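Long-range contacts in pullulanase (Klebsiella oxytoca, PDB 2YOC), which hydrolyses alpha-1,6-glucosidic linkages in pullulan and related branched glucans, and is a substrate of the type 2 secretion system: residues D738-Q744 with N755-L760; A750-P754 with N1002-E1006. All coordinates share one frame; numbering follows the deposited sequence.

Interaction 1: residues D738-Q744 with N755-L760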
# COMPACT_ATOMS: atom_id res chain seq x y z
N ASP B 738 27.86 -14.15 7.90
CA ASP B 738 26.93 -14.08 9.03
C ASP B 738 25.43 -14.01 8.66
O ASP B 738 24.60 -14.44 9.46
CB ASP B 738 27.37 -12.99 10.03
CG ASP B 738 28.71 -13.23 10.72
OD1 ASP B 738 29.64 -13.79 10.07
OD2 ASP B 738 28.87 -12.80 11.89
N ALA B 739 25.10 -13.57 7.41
CA ALA B 739 23.73 -13.54 6.84
C ALA B 739 23.10 -14.95 6.88
O ALA B 739 21.90 -15.08 7.11
CB ALA B 739 23.77 -13.03 5.42
N LEU B 740 23.94 -15.99 6.72
CA LEU B 740 23.54 -17.39 6.81
C LEU B 740 22.98 -17.76 8.20
O LEU B 740 22.26 -18.75 8.33
CB LEU B 740 24.70 -18.32 6.43
CG LEU B 740 25.09 -18.35 4.96
CD1 LEU B 740 26.35 -19.18 4.75
CD2 LEU B 740 23.98 -18.93 4.10
N ARG B 741 23.32 -16.96 9.24
CA ARG B 741 22.84 -17.14 10.61
C ARG B 741 21.75 -16.10 10.93
O ARG B 741 20.71 -16.45 11.48
CB ARG B 741 24.01 -17.05 11.58
CG ARG B 741 23.61 -17.14 13.04
CD ARG B 741 24.61 -17.97 13.81
NE ARG B 741 24.23 -18.12 15.21
CZ ARG B 741 23.36 -19.02 15.67
NH1 ARG B 741 22.73 -19.83 14.83
NH2 ARG B 741 23.09 -19.09 16.96
N GLN B 742 22.00 -14.83 10.57
CA GLN B 742 21.12 -13.67 10.76
C GLN B 742 19.75 -13.81 10.13
O GLN B 742 18.80 -13.22 10.66
CB GLN B 742 21.76 -12.45 10.10
CG GLN B 742 22.83 -11.75 10.88
CD GLN B 742 23.03 -10.42 10.23
OE1 GLN B 742 23.30 -10.32 9.02
NE2 GLN B 742 22.79 -9.37 10.99
N ASN B 743 19.66 -14.45 8.95
CA ASN B 743 18.41 -14.60 8.21
C ASN B 743 17.70 -15.91 8.57
O ASN B 743 17.70 -16.86 7.78
CB ASN B 743 18.64 -14.48 6.69
CG ASN B 743 19.38 -13.24 6.26
OD1 ASN B 743 19.10 -12.12 6.72
ND2 ASN B 743 20.33 -13.40 5.36
N GLN B 744 17.10 -15.94 9.78
CA GLN B 744 16.39 -17.10 10.30
C GLN B 744 15.09 -17.33 9.52
O GLN B 744 14.65 -16.46 8.78
CB GLN B 744 16.07 -16.89 11.79
CG GLN B 744 17.26 -16.92 12.73
CD GLN B 744 16.77 -16.92 14.15
OE1 GLN B 744 16.41 -15.88 14.71
NE2 GLN B 744 16.67 -18.10 14.75
N ASN B 755 18.47 -16.26 17.37
CA ASN B 755 19.87 -16.61 17.61
C ASN B 755 20.65 -15.31 17.88
O ASN B 755 20.18 -14.22 17.53
CB ASN B 755 20.44 -17.40 16.42
CG ASN B 755 20.43 -16.72 15.06
OD1 ASN B 755 20.64 -15.51 14.92
ND2 ASN B 755 20.32 -17.52 14.02
N GLU B 756 21.84 -15.42 18.50
CA GLU B 756 22.66 -14.26 18.87
C GLU B 756 22.93 -13.22 17.78
O GLU B 756 23.14 -12.06 18.12
CB GLU B 756 23.94 -14.65 19.62
CG GLU B 756 25.08 -15.14 18.75
CD GLU B 756 24.92 -16.51 18.14
OE1 GLU B 756 24.21 -17.37 18.73
OE2 GLU B 756 25.53 -16.74 17.07
N LEU B 757 22.91 -13.63 16.49
CA LEU B 757 23.19 -12.71 15.38
C LEU B 757 21.94 -12.05 14.76
O LEU B 757 22.07 -11.03 14.07
CB LEU B 757 24.07 -13.37 14.29
CG LEU B 757 25.33 -14.14 14.73
CD1 LEU B 757 26.16 -14.52 13.52
CD2 LEU B 757 26.21 -13.33 15.63
N ALA B 758 20.75 -12.61 15.02
CA ALA B 758 19.47 -12.16 14.47
C ALA B 758 19.07 -10.73 14.85
O ALA B 758 19.30 -10.29 15.98
CB ALA B 758 18.36 -13.14 14.85
N SER B 759 18.45 -10.03 13.87
CA SER B 759 17.95 -8.65 13.96
C SER B 759 16.61 -8.49 13.18
O SER B 759 16.21 -7.36 12.82
CB SER B 759 19.01 -7.67 13.45
OG SER B 759 19.58 -8.12 12.24
N LEU B 760 15.92 -9.63 12.92
CA LEU B 760 14.66 -9.69 12.18
C LEU B 760 13.53 -9.09 13.00
O LEU B 760 13.32 -9.50 14.13
CB LEU B 760 14.29 -11.14 11.79
CG LEU B 760 15.11 -11.78 10.69
CD1 LEU B 760 14.98 -13.28 10.71
CD2 LEU B 760 14.72 -11.26 9.34
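R741 grips the carboxylate of E756 side-on through two nitrogens: R741 NE to E756 OE2 at 2.7 Å, and NH2 to OE1 with an N-H...O angle of 177°. Both oxygens lie close to the guanidinium plane, but the carboxylate is turned 31° against it. With CG anti to the backbone N and a bend at chi2, the R741 chain runs past L757 to E756. N755 CB lies over one guanidinium face, toward its rim, while NH1 of R741 bonds the carbonyls of Y832 and A834. N755 also works through its amide: ND2 donates to R741 O at 2.8 Å, from above the carbonyl plane, and to K833 O. Its OD1 weakly accepts from the backbone N of L757 and A758, inside a type I turn from N755 to A758. The amide of Q744 stacks on that of N755, the planes 27° apart, with Q744 CG 3.4 Å from N755 ND2. Farther out, L757 CD1 lies 3.7 Å from R741 CG, and L760 CD1 packs 3.9 Å from Q744 CB. With NE and NH2 on the glutamate and NH1 on two carbonyls, the guanidinium is fixed in rotation; the ion pair joins helix 739-742 to the turn, and the carboxylate would be expected to stabilise the positive charge.

Interaction 2: residues A750-P754 with N1002-E1006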
# COMPACT_ATOMS: atom_id res chain seq x y z
N ALA B 750 12.67 -17.84 13.54
CA ALA B 750 12.72 -16.41 13.25
C ALA B 750 11.63 -15.75 14.08
O ALA B 750 10.45 -16.13 13.96
CB ALA B 750 12.48 -16.16 11.78
N GLY B 751 12.04 -14.85 14.97
CA GLY B 751 11.15 -14.11 15.86
C GLY B 751 10.93 -14.78 17.21
O GLY B 751 11.26 -14.20 18.25
N VAL B 752 10.38 -16.01 17.19
CA VAL B 752 10.05 -16.83 18.36
C VAL B 752 11.23 -17.23 19.25
O VAL B 752 11.10 -17.21 20.48
CB VAL B 752 9.16 -18.04 18.02
CG1 VAL B 752 7.82 -17.61 17.47
CG2 VAL B 752 9.86 -19.01 17.06
N LEU B 753 12.34 -17.67 18.64
CA LEU B 753 13.53 -18.12 19.35
C LEU B 753 14.73 -17.63 18.54
O LEU B 753 15.28 -18.37 17.70
CB LEU B 753 13.49 -19.65 19.58
CG LEU B 753 14.70 -20.35 20.20
CD1 LEU B 753 15.04 -19.80 21.56
CD2 LEU B 753 14.47 -21.84 20.27
N PRO B 754 15.09 -16.34 18.71
CA PRO B 754 16.18 -15.78 17.90
C PRO B 754 17.55 -16.24 18.33
O PRO B 754 17.77 -16.57 19.49
CB PRO B 754 16.01 -14.26 18.04
CG PRO B 754 14.77 -14.06 18.88
CD PRO B 754 14.54 -15.33 19.62
N ASN B 1002 2.86 -25.38 15.18
CA ASN B 1002 3.38 -24.47 16.20
C ASN B 1002 4.91 -24.47 16.14
O ASN B 1002 5.57 -25.26 16.81
CB ASN B 1002 2.85 -24.80 17.61
CG ASN B 1002 3.23 -23.79 18.67
OD1 ASN B 1002 3.31 -22.57 18.43
ND2 ASN B 1002 3.44 -24.28 19.89
N ALA B 1003 5.45 -23.57 15.31
CA ALA B 1003 6.86 -23.39 15.08
C ALA B 1003 7.40 -22.36 16.08
O ALA B 1003 8.07 -21.39 15.70
CB ALA B 1003 7.07 -22.92 13.65
N ALA B 1004 7.13 -22.60 17.38
CA ALA B 1004 7.50 -21.73 18.50
C ALA B 1004 7.99 -22.54 19.72
O ALA B 1004 7.49 -23.66 19.92
CB ALA B 1004 6.30 -20.87 18.90
N PRO B 1005 8.91 -22.01 20.57
CA PRO B 1005 9.35 -22.79 21.73
C PRO B 1005 8.35 -22.82 22.88
O PRO B 1005 8.44 -23.69 23.75
CB PRO B 1005 10.68 -22.14 22.12
CG PRO B 1005 10.54 -20.72 21.68
CD PRO B 1005 9.60 -20.70 20.50
N GLU B 1006 7.38 -21.87 22.89
CA GLU B 1006 6.31 -21.80 23.89
C GLU B 1006 5.08 -22.61 23.39
O GLU B 1006 4.80 -22.63 22.19
CB GLU B 1006 5.95 -20.31 24.25
CG GLU B 1006 5.54 -19.41 23.07
CD GLU B 1006 5.19 -17.94 23.31
OE1 GLU B 1006 4.44 -17.64 24.27
OE2 GLU B 1006 5.61 -17.09 22.48
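V752 meets the 1002-1006 segment with both methyls, and its chi1 of -63° decides which goes where. CG1 stands anti to the carbonyl carbon and approaches A1004, with V752 CG1 3.9 Å from A1004 CB; CG2, set between the backbone N and the carbonyl carbon, is directed at the backbone of A1003, with V752 CG2 3.3 Å from A1003 O. The branch point itself is part of the surface, since V752 CB lies 3.7 Å from P1005 CD. L753 contributes through the root of its side chain, its CB 3.8 Å from P1005 CG. The proline ring thus touches both neighbours, its CD on V752 and its CG on L753, and P1005 CG also lies 3.8 Å from V752 O. Between the two segments the contact is van der Waals and mostly apolar, burying 189 Å², both sides summed.

The partner is the bend that follows strand 994-1002 in the five-stranded antiparallel sheet of the pullulanase-type C-terminal region. A1003 is the centre of an inverse gamma turn, closed by a weak bond from A1004 N to N1002 O, and A1003 O of this turn faces V752 CG2. N1002 braces the bend: N1002 ND2 donates to E1006 O at 3.1 Å, with an N-H...O angle of 161° and the acceptor near the amide plane. The same ND2 also bonds P1047 O, and OD1 accepts from R1008 NH1, so both ends of this buried amide are engaged.

On the other side of the contact, V752 and L753 belong to the loop between helices 739-742 and 762-776, in the connection from the sixth to the seventh strand of the eight-stranded parallel barrel, 718-720 and 814-816. V752 also touches A973, while L753 touches E837.

In the fold
From the N terminus, the chain enters interaction 1 on helix 739-742, runs through a loop without helix or strand, and returns at 755-760, closing a short loop with 10 intervening residues. Segment 750-754 of interaction 2 lies inside that loop, while its partner, 1002-1006, comes 248 residues later, so the two contacts cross rather than nest. Their centres are 14 Å apart and they touch directly: Q744 NE2 lies 3.3 Å from L753 O, a probable hydrogen bond. Interaction 1 folds the end of the loop back onto helix 739-742; interaction 2 ties this connection between the sixth and seventh strands of the parallel barrel to the C-terminal antiparallel sheet.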